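PDB 3C7M: Thiol:disulfide interchange protein DsbL from Escherichia coli, which transfers its disulfide bond to other proteins in the periplasm and, together with DsbI, forms an essential disulfide bond in the arylsulfate sulfotransferase AssT. Local coordinates for residues 18-23 with 52-57; 61-66 with 111-116; 31-36 with 99-104; 77-82 with 90-95. All coordinates share one frame; numbering follows the deposited sequence.

Interaction 1 (18-23 with 52-57); sequences DKTLIK and AFTPFH
The carbonyl oxygen of A52 is gripped by two donors, one from each strand: the backbone L21 N across the sheet, 2.9 Å from A52 O, and the hydroxyl of T54 on its own strand, with T54 OG1 also 2.9 Å from A52 O. Both come from above the carbonyl plane. The second bond is possible because T54 OG1 lies beside its own backbone N, anti to the carbonyl carbon (chi1 -52°), and so reaches back along the strand. Four more backbone bonds complete a parallel ladder, running from A52 N, which meets K19 O almost in line, to F56 N, which meets K23 O at 2.9 Å with an N-H...O angle of 179°. The ladder pairs strand 20-25, an inner strand of the thioredoxin-type sheet, with strand 52-57 at its margin. On the face carrying T20, I22 and T54, CG1 of I22 packs obliquely against CB of T54. I22 CG2 sits over one face of the F56 ring, 4.0 Å from the centroid and toward the rim, a CH-pi contact, while I22 CD1 reaches CE1 and CZ of the same ring. The face with L21, K23 and F53 is covered by helix 40-46. There K23 and F53 run side by side in the same direction, K23 CB lying 4.0 Å from F53 CE1. The ammonium of K23 goes on to a salt bridge with D36. The aliphatic part of a buried lysine thus runs along an aromatic ring, while its charge is met by a carboxylate on the helix that starts at the CxxC motif.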
loop_
_atom_site.group_PDB
_atom_site.type_symbol
_atom_site.label_atom_id
_atom_site.label_comp_id
_atom_site.label_asym_id
_atom_site.label_seq_id
_atom_site.Cartn_x
_atom_site.Cartn_y
_atom_site.Cartn_z
ATOM N N ASP A 18 5.160 -12.729 8.647
ATOM C CA ASP A 18 4.875 -14.108 8.237
ATOM C C ASP A 18 3.601 -14.203 7.406
ATOM O O ASP A 18 2.575 -13.620 7.768
ATOM C CB ASP A 18 4.746 -15.018 9.466
ATOM C CG ASP A 18 6.074 -15.250 10.171
ATOM O OD1 ASP A 18 7.042 -14.501 9.917
ATOM O OD2 ASP A 18 6.147 -16.191 10.987
ATOM N N LYS A 19 3.680 -14.931 6.293
ATOM C CA LYS A 19 2.535 -15.168 5.403
ATOM C C LYS A 19 1.878 -13.863 4.945
ATOM O O LYS A 19 0.663 -13.683 5.071
ATOM C CB LYS A 19 1.520 -16.116 6.055
ATOM C CG LYS A 19 2.155 -17.379 6.617
ATOM C CD LYS A 19 1.117 -18.358 7.128
ATOM C CE LYS A 19 1.783 -19.581 7.737
ATOM N NZ LYS A 19 2.644 -20.298 6.755
ATOM N N THR A 20 2.705 -12.954 4.431
ATOM C CA THR A 20 2.223 -11.673 3.899
ATOM C C THR A 20 2.767 -11.377 2.511
ATOM O O THR A 20 3.870 -11.800 2.135
ATOM C CB THR A 20 2.593 -10.453 4.783
ATOM O OG1 THR A 20 4.015 -10.321 4.858
ATOM C CG2 THR A 20 2.005 -10.559 6.184
ATOM N N LEU A 21 1.968 -10.632 1.759
ATOM C CA LEU A 21 2.442 -9.952 0.579
ATOM C C LEU A 21 2.315 -8.481 0.908
ATOM O O LEU A 21 1.216 -7.929 0.909
ATOM C CB LEU A 21 1.599 -10.313 -0.645
ATOM C CG LEU A 21 1.930 -9.541 -1.920
ATOM C CD1 LEU A 21 3.341 -9.886 -2.407
ATOM C CD2 LEU A 21 0.897 -9.832 -3.004
ATOM N N ILE A 22 3.447 -7.864 1.229
ATOM C CA ILE A 22 3.472 -6.446 1.553
ATOM C C ILE A 22 3.701 -5.678 0.264
ATOM O O ILE A 22 4.527 -6.069 -0.565
ATOM C CB ILE A 22 4.567 -6.128 2.606
ATOM C CG1 ILE A 22 4.120 -6.634 3.983
ATOM C CG2 ILE A 22 4.894 -4.625 2.638
ATOM C CD1 ILE A 22 5.191 -6.577 5.067
ATOM N N LYS A 23 2.929 -4.612 0.066
ATOM C CA LYS A 23 3.181 -3.716 -1.050
ATOM C C LYS A 23 3.492 -2.333 -0.511
ATOM O O LYS A 23 2.600 -1.641 -0.005
ATOM C CB LYS A 23 2.001 -3.653 -2.021
ATOM C CG LYS A 23 2.294 -2.762 -3.227
ATOM C CD LYS A 23 1.040 -2.322 -3.944
ATOM C CE LYS A 23 0.207 -1.447 -3.019
ATOM N NZ LYS A 23 -0.566 -0.441 -3.781
ATOM N N ALA A 52 -1.320 -12.903 3.108
ATOM C CA ALA A 52 -2.262 -11.813 3.368
ATOM C C ALA A 52 -1.766 -10.519 2.720
ATOM O O ALA A 52 -0.635 -10.101 2.968
ATOM C CB ALA A 52 -2.430 -11.612 4.875
ATOM N N PHE A 53 -2.602 -9.895 1.895
ATOM C CA PHE A 53 -2.238 -8.640 1.249
ATOM C C PHE A 53 -2.142 -7.506 2.273
ATOM O O PHE A 53 -3.092 -7.249 3.023
ATOM C CB PHE A 53 -3.222 -8.278 0.140
ATOM C CG PHE A 53 -2.901 -6.985 -0.532
ATOM C CD1 PHE A 53 -1.733 -6.851 -1.274
ATOM C CD2 PHE A 53 -3.728 -5.877 -0.365
ATOM C CE1 PHE A 53 -1.407 -5.646 -1.881
ATOM C CE2 PHE A 53 -3.414 -4.662 -0.973
ATOM C CZ PHE A 53 -2.247 -4.548 -1.724
ATOM N N THR A 54 -0.997 -6.822 2.269
ATOM C CA THR A 54 -0.621 -5.913 3.345
ATOM C C THR A 54 0.017 -4.619 2.807
ATOM O O THR A 54 1.244 -4.528 2.674
ATOM C CB THR A 54 0.320 -6.638 4.338
ATOM O OG1 THR A 54 -0.285 -7.873 4.749
ATOM C CG2 THR A 54 0.600 -5.787 5.569
ATOM N N PRO A 55 -0.819 -3.611 2.494
ATOM C CA PRO A 55 -0.262 -2.344 2.023
ATOM C C PRO A 55 0.596 -1.682 3.097
ATOM O O PRO A 55 0.216 -1.695 4.267
ATOM C CB PRO A 55 -1.505 -1.485 1.772
ATOM C CG PRO A 55 -2.634 -2.474 1.594
ATOM C CD PRO A 55 -2.294 -3.583 2.540
ATOM N N PHE A 56 1.739 -1.130 2.693
ATOM C CA PHE A 56 2.586 -0.292 3.546
ATOM C C PHE A 56 2.728 1.035 2.821
ATOM O O PHE A 56 3.251 1.061 1.716
ATOM C CB PHE A 56 3.988 -0.912 3.667
ATOM C CG PHE A 56 4.213 -1.766 4.898
ATOM C CD1 PHE A 56 3.282 -2.717 5.319
ATOM C CD2 PHE A 56 5.423 -1.662 5.580
ATOM C CE1 PHE A 56 3.523 -3.514 6.455
ATOM C CE2 PHE A 56 5.685 -2.444 6.699
ATOM C CZ PHE A 56 4.727 -3.379 7.143
ATOM N N HIS A 57 2.267 2.137 3.412
ATOM C CA HIS A 57 2.430 3.424 2.750
ATOM C C HIS A 57 3.758 4.071 3.118
ATOM O O HIS A 57 4.216 3.961 4.261
ATOM C CB HIS A 57 1.254 4.369 3.034
ATOM C CG HIS A 57 1.209 5.541 2.102
ATOM N ND1 HIS A 57 1.562 6.815 2.491
ATOM C CD2 HIS A 57 0.909 5.618 0.783
ATOM C CE1 HIS A 57 1.469 7.630 1.451
ATOM N NE2 HIS A 57 1.067 6.930 0.405
#

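Interaction 2 (61-66 with 111-116); sequences KGEYGK and WSDGKD. With CD (cadmium ion), chain C.
E63 opens the contact, in a type I turn from G62 to G65 that leads into helix 65-81. Its CG stands beside the backbone N, anti to the carbonyl carbon, and CB rests against the backbone of G114. The extended chain carries the carboxylate alongside that of D113, both pointing the same way with their planes 61° apart. A cadmium ion joins them: E63 binds it through both oxygens, OE1 at 2.7 Å and OE2 at 2.5 Å from CD, whereas D113 uses OD1 alone, 2.2 Å from CD. Water 1 and one further atom complete the ligands given for the metal. The ion probably offsets the repulsion expected between two neighbouring acidic groups.

Y64, at the N-cap position of the helix, is buried. Its ring passes along the backbone of G114 to place the hydroxyl within segment 111-116, part of the loop between helix 92-106 and helix 117-128 in the helical part of this DsbA-like fold, which makes a type I' turn from S112 to K115. Y64 OH donates to W111 O at 2.6 Å, within the carbonyl plane, and accepts from D116 N at 2.9 Å and, weakly, from G114 N at 3.1 Å. Three bonds to one oxygen tie W111, G114 of the turn and D116 to a single side chain. Lower on the ring, CE2 of Y64 packs 3.7 Å from CB of W111, and the two side chains cross obliquely. F120 of helix 117-128 stacks on Y64 and meets W111 edge-to-face, while the indole NE1 of W111 bonds to T123.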
loop_
_atom_site.group_PDB
_atom_site.type_symbol
_atom_site.label_atom_id
_atom_site.label_comp_id
_atom_site.label_asym_id
_atom_site.label_seq_id
_atom_site.Cartn_x
_atom_site.Cartn_y
_atom_site.Cartn_z
ATOM N N LYS A 61 7.276 10.436 0.755
ATOM C CA LYS A 61 7.121 10.891 -0.621
ATOM C C LYS A 61 5.932 11.834 -0.766
ATOM O O LYS A 61 4.865 11.599 -0.193
ATOM C CB LYS A 61 6.977 9.690 -1.565
ATOM C CG LYS A 61 7.069 10.057 -3.039
ATOM C CD LYS A 61 6.847 8.860 -3.959
ATOM C CE LYS A 61 8.097 8.005 -4.118
ATOM N NZ LYS A 61 9.193 8.738 -4.823
ATOM N N GLY A 62 6.118 12.903 -1.538
ATOM C CA GLY A 62 5.056 13.862 -1.774
ATOM C C GLY A 62 4.827 14.803 -0.611
ATOM O O GLY A 62 5.322 14.584 0.504
ATOM N N GLU A 63 4.073 15.862 -0.869
ATOM C CA GLU A 63 3.837 16.879 0.144
ATOM C C GLU A 63 2.905 16.404 1.263
ATOM O O GLU A 63 2.947 16.936 2.374
ATOM C CB GLU A 63 3.347 18.177 -0.502
ATOM C CG GLU A 63 4.472 18.905 -1.221
ATOM C CD GLU A 63 4.006 19.859 -2.304
ATOM O OE1 GLU A 63 3.063 19.529 -3.061
ATOM O OE2 GLU A 63 4.616 20.940 -2.429
ATOM N N TYR A 64 2.103 15.378 0.970
ATOM C CA TYR A 64 1.087 14.895 1.910
ATOM C C TYR A 64 1.255 13.429 2.289
ATOM O O TYR A 64 0.289 12.766 2.667
ATOM C CB TYR A 64 -0.302 15.137 1.323
ATOM C CG TYR A 64 -0.665 16.599 1.248
ATOM C CD1 TYR A 64 -0.940 17.316 2.405
ATOM C CD2 TYR A 64 -0.736 17.262 0.022
ATOM C CE1 TYR A 64 -1.279 18.655 2.354
ATOM C CE2 TYR A 64 -1.081 18.611 -0.041
ATOM C CZ TYR A 64 -1.349 19.290 1.129
ATOM O OH TYR A 64 -1.691 20.623 1.103
ATOM N N GLY A 65 2.486 12.932 2.205
ATOM C CA GLY A 65 2.777 11.542 2.566
ATOM C C GLY A 65 2.288 11.152 3.953
ATOM O O GLY A 65 1.761 10.055 4.142
ATOM N N LYS A 66 2.453 12.047 4.922
ATOM C CA LYS A 66 2.044 11.760 6.292
ATOM C C LYS A 66 0.517 11.655 6.395
ATOM O O LYS A 66 -0.008 10.713 6.990
ATOM C CB LYS A 66 2.597 12.822 7.251
ATOM C CG LYS A 66 2.019 12.805 8.670
ATOM C CD LYS A 66 2.344 11.519 9.411
ATOM N N TRP A 111 -3.437 20.416 -3.884
ATOM C CA TRP A 111 -3.993 20.934 -2.632
ATOM C C TRP A 111 -3.091 22.002 -2.002
ATOM O O TRP A 111 -2.751 21.919 -0.821
ATOM C CB TRP A 111 -4.203 19.803 -1.612
ATOM C CG TRP A 111 -5.008 18.619 -2.088
ATOM C CD1 TRP A 111 -6.365 18.435 -1.959
ATOM C CD2 TRP A 111 -4.501 17.430 -2.706
ATOM N NE1 TRP A 111 -6.726 17.218 -2.484
ATOM C CE2 TRP A 111 -5.605 16.578 -2.948
ATOM C CE3 TRP A 111 -3.223 17.003 -3.087
ATOM C CZ2 TRP A 111 -5.466 15.323 -3.551
ATOM C CZ3 TRP A 111 -3.081 15.750 -3.684
ATOM C CH2 TRP A 111 -4.203 14.930 -3.918
ATOM N N SER A 112 -2.679 22.989 -2.793
ATOM C CA SER A 112 -1.865 24.104 -2.271
ATOM C C SER A 112 -0.501 23.675 -1.712
ATOM O O SER A 112 0.062 24.321 -0.814
ATOM C CB SER A 112 -2.654 24.904 -1.222
ATOM O OG SER A 112 -3.827 25.460 -1.794
ATOM N N ASP A 113 0.023 22.573 -2.241
ATOM C CA ASP A 113 1.429 22.202 -2.069
ATOM C C ASP A 113 1.895 22.084 -0.630
ATOM O O ASP A 113 2.927 22.640 -0.240
ATOM C CB ASP A 113 2.310 23.168 -2.853
ATOM C CG ASP A 113 1.931 23.215 -4.303
ATOM O OD1 ASP A 113 2.263 22.262 -5.038
ATOM O OD2 ASP A 113 1.266 24.191 -4.701
ATOM N N GLY A 114 1.120 21.345 0.154
ATOM C CA GLY A 114 1.466 21.081 1.540
ATOM C C GLY A 114 0.745 21.977 2.525
ATOM O O GLY A 114 0.619 21.624 3.702
ATOM N N LYS A 115 0.249 23.125 2.053
ATOM C CA LYS A 115 -0.325 24.133 2.949
ATOM C C LYS A 115 -1.809 23.942 3.284
ATOM O O LYS A 115 -2.391 24.719 4.059
ATOM C CB LYS A 115 -0.035 25.546 2.419
ATOM C CG LYS A 115 1.462 25.905 2.451
ATOM C CD LYS A 115 1.729 27.292 1.902
ATOM C CE LYS A 115 3.176 27.690 2.151
ATOM N NZ LYS A 115 3.430 29.106 1.751
ATOM N N ASP A 116 -2.424 22.902 2.727
ATOM C CA ASP A 116 -3.850 22.661 2.957
ATOM C C ASP A 116 -4.124 21.183 3.244
ATOM O O ASP A 116 -4.819 20.512 2.469
ATOM C CB ASP A 116 -4.662 23.153 1.753
ATOM C CG ASP A 116 -6.146 23.341 2.066
ATOM O OD1 ASP A 116 -6.612 22.957 3.163
ATOM O OD2 ASP A 116 -6.857 23.874 1.191
HETATM CD CD CD C . 4.181 21.090 -4.938
HETATM O O HOH W 1 4.260 22.002 -7.305
#

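Interaction 3 (31-36 with 99-104); sequences FCYKYD and AYYAAY
Y33 has CG anti to its backbone N (chi1 -171°), whereas Y101 has CG beside its own N, anti to the carbonyl carbon (chi1 -80°); the two side chains therefore slide past each other in opposite directions. Their rings are almost parallel, 18° apart, but so far displaced that they barely overlap. Each instead covers an aliphatic carbon: Y101 CB sits over the centre of the Y33 ring, 3.5 Å from its centroid, and Y33 CA over the centre of the Y101 ring, 3.8 Å from its centroid. The segment axes approach no nearer than 10.6 Å, so these two side chains bridge the gap between the helices. The thioredoxin-type CxxC motif lies at the start of helix 30-38, and C32 is its second cysteine, reduced here; its CB lies 3.4 Å from Y101 OH. Helix 92-106 belongs to the inserted helical region of the DsbA-like fold. At the tip of Y101, the hydroxyl donates to OD2 of D36, 2.6 Å from Y101 OH, reaching it from above the carboxylate plane. K23 forms a salt bridge to the same D36 oxygen, and T40 bonds to OD1, so both oxygens are engaged and a charged carboxylate is probably stabilised. The Y33 hydroxyl bonds to D106.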
loop_
_atom_site.group_PDB
_atom_site.type_symbol
_atom_site.label_atom_id
_atom_site.label_comp_id
_atom_site.label_asym_id
_atom_site.label_seq_id
_atom_site.Cartn_x
_atom_site.Cartn_y
_atom_site.Cartn_z
ATOM N N PHE A 31 3.927 4.790 -11.035
ATOM C CA PHE A 31 3.988 3.343 -11.232
ATOM C C PHE A 31 3.130 2.576 -10.219
ATOM O O PHE A 31 2.532 1.556 -10.561
ATOM C CB PHE A 31 5.436 2.842 -11.247
ATOM C CG PHE A 31 6.095 2.933 -12.603
ATOM C CD1 PHE A 31 5.979 1.889 -13.516
ATOM C CD2 PHE A 31 6.832 4.058 -12.963
ATOM C CE1 PHE A 31 6.584 1.964 -14.772
ATOM C CE2 PHE A 31 7.441 4.145 -14.214
ATOM C CZ PHE A 31 7.315 3.094 -15.119
ATOM N N CYS A 32 3.040 3.080 -8.987
ATOM C CA CYS A 32 2.126 2.494 -8.004
ATOM C C CYS A 32 0.691 2.506 -8.527
ATOM O O CYS A 32 -0.021 1.519 -8.412
ATOM C CB CYS A 32 2.201 3.215 -6.659
ATOM S SG CYS A 32 3.724 2.887 -5.757
ATOM N N TYR A 33 0.287 3.626 -9.126
ATOM C CA TYR A 33 -1.041 3.754 -9.719
ATOM C C TYR A 33 -1.204 2.752 -10.866
ATOM O O TYR A 33 -2.199 2.028 -10.926
ATOM C CB TYR A 33 -1.235 5.194 -10.207
ATOM C CG TYR A 33 -2.628 5.586 -10.666
ATOM C CD1 TYR A 33 -3.756 4.803 -10.375
ATOM C CD2 TYR A 33 -2.820 6.781 -11.356
ATOM C CE1 TYR A 33 -5.039 5.204 -10.787
ATOM C CE2 TYR A 33 -4.090 7.190 -11.766
ATOM C CZ TYR A 33 -5.191 6.404 -11.482
ATOM O OH TYR A 33 -6.443 6.819 -11.888
ATOM N N LYS A 34 -0.209 2.707 -11.751
ATOM C CA LYS A 34 -0.223 1.809 -12.911
ATOM C C LYS A 34 -0.351 0.341 -12.517
ATOM O O LYS A 34 -1.222 -0.372 -13.025
ATOM C CB LYS A 34 1.027 2.028 -13.762
ATOM C CG LYS A 34 0.998 3.319 -14.566
ATOM N N TYR A 35 0.496 -0.100 -11.589
ATOM C CA TYR A 35 0.441 -1.492 -11.121
ATOM C C TYR A 35 -0.827 -1.807 -10.309
ATOM O O TYR A 35 -1.328 -2.934 -10.353
ATOM C CB TYR A 35 1.735 -1.897 -10.393
ATOM C CG TYR A 35 2.929 -2.101 -11.329
ATOM C CD1 TYR A 35 3.695 -1.021 -11.761
ATOM C CD2 TYR A 35 3.289 -3.377 -11.784
ATOM C CE1 TYR A 35 4.787 -1.194 -12.618
ATOM C CE2 TYR A 35 4.383 -3.562 -12.645
ATOM C CZ TYR A 35 5.126 -2.461 -13.059
ATOM O OH TYR A 35 6.211 -2.607 -13.910
ATOM N N ASP A 36 -1.357 -0.819 -9.581
ATOM C CA ASP A 36 -2.620 -0.996 -8.844
ATOM C C ASP A 36 -3.832 -1.068 -9.771
ATOM O O ASP A 36 -4.874 -1.627 -9.408
ATOM C CB ASP A 36 -2.830 0.117 -7.808
ATOM C CG ASP A 36 -2.027 -0.100 -6.537
ATOM O OD1 ASP A 36 -1.394 -1.166 -6.375
ATOM O OD2 ASP A 36 -2.018 0.808 -5.686
ATOM N N ALA A 99 -9.118 7.504 -5.126
ATOM C CA ALA A 99 -9.436 8.929 -5.157
ATOM C C ALA A 99 -8.153 9.758 -5.166
ATOM O O ALA A 99 -8.049 10.739 -5.912
ATOM C CB ALA A 99 -10.315 9.314 -3.984
ATOM N N TYR A 100 -7.178 9.368 -4.342
ATOM C CA TYR A 100 -5.898 10.077 -4.324
ATOM C C TYR A 100 -5.118 9.886 -5.609
ATOM O O TYR A 100 -4.540 10.834 -6.121
ATOM C CB TYR A 100 -5.038 9.676 -3.118
ATOM C CG TYR A 100 -5.531 10.277 -1.826
ATOM C CD1 TYR A 100 -5.744 11.650 -1.708
ATOM C CD2 TYR A 100 -5.777 9.476 -0.718
ATOM C CE1 TYR A 100 -6.202 12.209 -0.510
ATOM C CE2 TYR A 100 -6.230 10.017 0.474
ATOM C CZ TYR A 100 -6.438 11.389 0.576
ATOM O OH TYR A 100 -6.894 11.916 1.769
ATOM N N TYR A 101 -5.091 8.663 -6.130
ATOM C CA TYR A 101 -4.401 8.435 -7.387
ATOM C C TYR A 101 -5.023 9.288 -8.500
ATOM O O TYR A 101 -4.299 9.935 -9.257
ATOM C CB TYR A 101 -4.487 6.966 -7.785
ATOM C CG TYR A 101 -3.532 5.993 -7.121
ATOM C CD1 TYR A 101 -2.219 6.352 -6.778
ATOM C CD2 TYR A 101 -3.935 4.680 -6.903
ATOM C CE1 TYR A 101 -1.346 5.414 -6.202
ATOM C CE2 TYR A 101 -3.086 3.749 -6.338
ATOM C CZ TYR A 101 -1.794 4.117 -5.992
ATOM O OH TYR A 101 -0.948 3.176 -5.438
ATOM N N ALA A 102 -6.354 9.293 -8.586
ATOM C CA ALA A 102 -7.040 10.076 -9.624
ATOM C C ALA A 102 -6.775 11.568 -9.454
ATOM O O ALA A 102 -6.463 12.265 -10.423
ATOM C CB ALA A 102 -8.533 9.787 -9.640
ATOM N N ALA A 103 -6.886 12.059 -8.222
ATOM C CA ALA A 103 -6.669 13.482 -7.961
ATOM C C ALA A 103 -5.246 13.899 -8.320
ATOM O O ALA A 103 -5.048 14.852 -9.065
ATOM C CB ALA A 103 -6.993 13.825 -6.501
ATOM N N TYR A 104 -4.261 13.179 -7.795
ATOM C CA TYR A 104 -2.863 13.537 -7.984
ATOM C C TYR A 104 -2.385 13.347 -9.429
ATOM O O TYR A 104 -1.777 14.249 -9.996
ATOM C CB TYR A 104 -1.974 12.752 -7.004
ATOM C CG TYR A 104 -0.516 13.134 -7.072
ATOM C CD1 TYR A 104 0.319 12.560 -8.024
ATOM C CD2 TYR A 104 0.025 14.064 -6.195
ATOM C CE1 TYR A 104 1.664 12.901 -8.107
ATOM C CE2 TYR A 104 1.372 14.421 -6.264
ATOM C CZ TYR A 104 2.184 13.834 -7.225
ATOM O OH TYR A 104 3.522 14.169 -7.313
#

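Interaction 4 (77-82 with 90-95); sequences NKDKAA and NSQFKK
Backbone-to-carboxylate bonds form the centre of this contact. The D79 carboxylate, its CG beside the backbone N and anti to the carbonyl carbon (chi1 -71°), faces the first turn of helix 92-106 and takes one N-H on each oxygen. Q92 N donates to D79 OD1 at 3.0 Å and F93 N to D79 OD2 at 2.9 Å; each carboxylate oxygen accepts on its syn lone pair.

A hydroxyl adds a third bond. S91 OG, anti to its own backbone N, donates to D79 OD2 at 2.8 Å from above the carboxylate plane, so OD2 holds two donors. S91 is also the N-cap of the helix: the same OG accepts from K94 N, 3.0 Å away, with the N-H...O angle at 167°. S91 thus caps from its N-cap position, whereas D79 of helix 65-81 takes two N-H groups of the first turn; its carboxylate, near the positive end of the helix dipole, is probably favoured in its ionised form.

Side-chain and water bonds make the outer part. K78, extended until its last bend, brings NZ to OE1 of Q92 at 2.8 Å, in the carbonyl plane and on a lone pair. Water 2 donates both to that OE1 and to D79 OD1, linking amide to carboxylate. Q92 NE2 turns to A128 O.

In van der Waals contact, F93 CB lies 3.3 Å from D79 OD2; the F93 ring turns away to pack on L75, I76 and L86.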
loop_
_atom_site.group_PDB
_atom_site.type_symbol
_atom_site.label_atom_id
_atom_site.label_comp_id
_atom_site.label_asym_id
_atom_site.label_seq_id
_atom_site.Cartn_x
_atom_site.Cartn_y
_atom_site.Cartn_z
ATOM N N ASN A 77 -7.532 -0.363 8.865
ATOM C CA ASN A 77 -7.965 -0.923 10.145
ATOM C C ASN A 77 -9.480 -1.071 10.255
ATOM O O ASN A 77 -9.969 -2.083 10.759
ATOM C CB ASN A 77 -7.358 -0.144 11.305
ATOM C CG ASN A 77 -5.939 -0.602 11.615
ATOM O OD1 ASN A 77 -5.736 -1.651 12.243
ATOM N ND2 ASN A 77 -4.948 0.161 11.154
ATOM N N LYS A 78 -10.215 -0.085 9.750
ATOM C CA LYS A 78 -11.669 -0.172 9.710
ATOM C C LYS A 78 -12.136 -1.332 8.821
ATOM O O LYS A 78 -12.950 -2.154 9.256
ATOM C CB LYS A 78 -12.282 1.151 9.263
ATOM C CG LYS A 78 -13.761 1.257 9.563
ATOM C CD LYS A 78 -14.244 2.667 9.320
ATOM C CE LYS A 78 -15.711 2.832 9.682
ATOM N NZ LYS A 78 -16.600 2.189 8.688
ATOM N N ASP A 79 -11.609 -1.417 7.597
ATOM C CA ASP A 79 -11.975 -2.508 6.673
ATOM C C ASP A 79 -11.674 -3.881 7.286
ATOM O O ASP A 79 -12.526 -4.777 7.276
ATOM C CB ASP A 79 -11.248 -2.376 5.326
ATOM C CG ASP A 79 -11.760 -1.218 4.474
ATOM O OD1 ASP A 79 -12.922 -0.782 4.637
ATOM O OD2 ASP A 79 -10.977 -0.755 3.614
ATOM N N LYS A 80 -10.470 -4.027 7.832
ATOM C CA LYS A 80 -10.049 -5.271 8.489
ATOM C C LYS A 80 -10.972 -5.666 9.647
ATOM O O LYS A 80 -11.359 -6.836 9.762
ATOM C CB LYS A 80 -8.594 -5.168 8.958
ATOM C CG LYS A 80 -7.582 -5.409 7.855
ATOM N N ALA A 81 -11.344 -4.692 10.476
ATOM C CA ALA A 81 -12.242 -4.932 11.610
ATOM C C ALA A 81 -13.631 -5.388 11.162
ATOM O O ALA A 81 -14.305 -6.132 11.882
ATOM C CB ALA A 81 -12.353 -3.693 12.485
ATOM N N ALA A 82 -14.048 -4.944 9.977
ATOM C CA ALA A 82 -15.355 -5.307 9.425
ATOM C C ALA A 82 -15.303 -6.566 8.552
ATOM O O ALA A 82 -16.325 -6.991 8.007
ATOM C CB ALA A 82 -15.949 -4.134 8.648
ATOM N N ASN A 90 -16.791 -2.523 -1.380
ATOM C CA ASN A 90 -17.134 -1.805 -0.155
ATOM C C ASN A 90 -15.926 -1.380 0.688
ATOM O O ASN A 90 -16.103 -0.825 1.769
ATOM C CB ASN A 90 -18.097 -2.626 0.710
ATOM C CG ASN A 90 -19.413 -2.926 0.010
ATOM O OD1 ASN A 90 -20.051 -2.037 -0.559
ATOM N ND2 ASN A 90 -19.828 -4.188 0.057
ATOM N N SER A 91 -14.710 -1.645 0.213
ATOM C CA SER A 91 -13.504 -1.235 0.950
ATOM C C SER A 91 -13.337 0.278 0.937
ATOM O O SER A 91 -13.244 0.896 -0.130
ATOM C CB SER A 91 -12.253 -1.913 0.391
ATOM O OG SER A 91 -11.052 -1.282 0.840
ATOM N N GLN A 92 -13.323 0.869 2.127
ATOM C CA GLN A 92 -13.102 2.305 2.263
ATOM C C GLN A 92 -11.666 2.687 1.897
ATOM O O GLN A 92 -11.435 3.729 1.279
ATOM C CB GLN A 92 -13.474 2.773 3.667
ATOM C CG GLN A 92 -14.983 2.730 3.912
ATOM C CD GLN A 92 -15.362 3.198 5.300
ATOM O OE1 GLN A 92 -15.213 2.462 6.277
ATOM N NE2 GLN A 92 -15.865 4.424 5.394
ATOM N N PHE A 93 -10.709 1.836 2.257
ATOM C CA PHE A 93 -9.317 2.068 1.867
ATOM C C PHE A 93 -9.203 2.157 0.350
ATOM O O PHE A 93 -8.594 3.090 -0.176
ATOM C CB PHE A 93 -8.392 0.973 2.410
ATOM C CG PHE A 93 -7.055 0.915 1.723
ATOM C CD1 PHE A 93 -6.091 1.889 1.966
ATOM C CD2 PHE A 93 -6.761 -0.109 0.827
ATOM C CE1 PHE A 93 -4.858 1.844 1.342
ATOM C CE2 PHE A 93 -5.524 -0.169 0.195
ATOM C CZ PHE A 93 -4.568 0.814 0.449
ATOM N N LYS A 94 -9.795 1.187 -0.350
ATOM C CA LYS A 94 -9.745 1.157 -1.805
ATOM C C LYS A 94 -10.293 2.452 -2.413
ATOM O O LYS A 94 -9.692 3.027 -3.326
ATOM C CB LYS A 94 -10.518 -0.047 -2.331
ATOM C CG LYS A 94 -10.464 -0.179 -3.828
ATOM C CD LYS A 94 -11.066 -1.493 -4.294
ATOM C CE LYS A 94 -11.344 -1.430 -5.784
ATOM N NZ LYS A 94 -11.630 -2.796 -6.313
ATOM N N LYS A 95 -11.407 2.926 -1.871
ATOM C CA LYS A 95 -12.031 4.142 -2.374
ATOM C C LYS A 95 -11.119 5.348 -2.188
ATOM O O LYS A 95 -10.939 6.144 -3.115
ATOM C CB LYS A 95 -13.372 4.372 -1.686
ATOM C CG LYS A 95 -14.433 3.354 -2.083
ATOM C CD LYS A 95 -15.739 3.589 -1.347
ATOM C CE LYS A 95 -16.782 2.543 -1.723
ATOM N NZ LYS A 95 -18.036 2.745 -0.932
HETATM O O HOH W 2 -15.009 -0.210 6.196
#

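Place in the fold and chemistry vary together across the four contacts. Interaction 1, in the sheet, rests on backbone bonds with apolar faces; interaction 3, the buried meeting of the CxxC helix with helix 92-106, rests on CH-pi packing and one buried hydroxyl-carboxylate bond. They touch through the K23-D36 salt bridge. Interactions 2 and 4 lie farther out, their centres about 18 and 13 Å from the centre of the chain, at opposite ends of helix 65-81. Interaction 2 combines a buried tyrosine with an exposed metal site, whereas interaction 4 relies on capping and water. Helix 92-106 is shared by 3 and 4, and W111 of interaction 2 packs on A103 and Y100. P55 and F93 bring 1 and 4 into apolar contact.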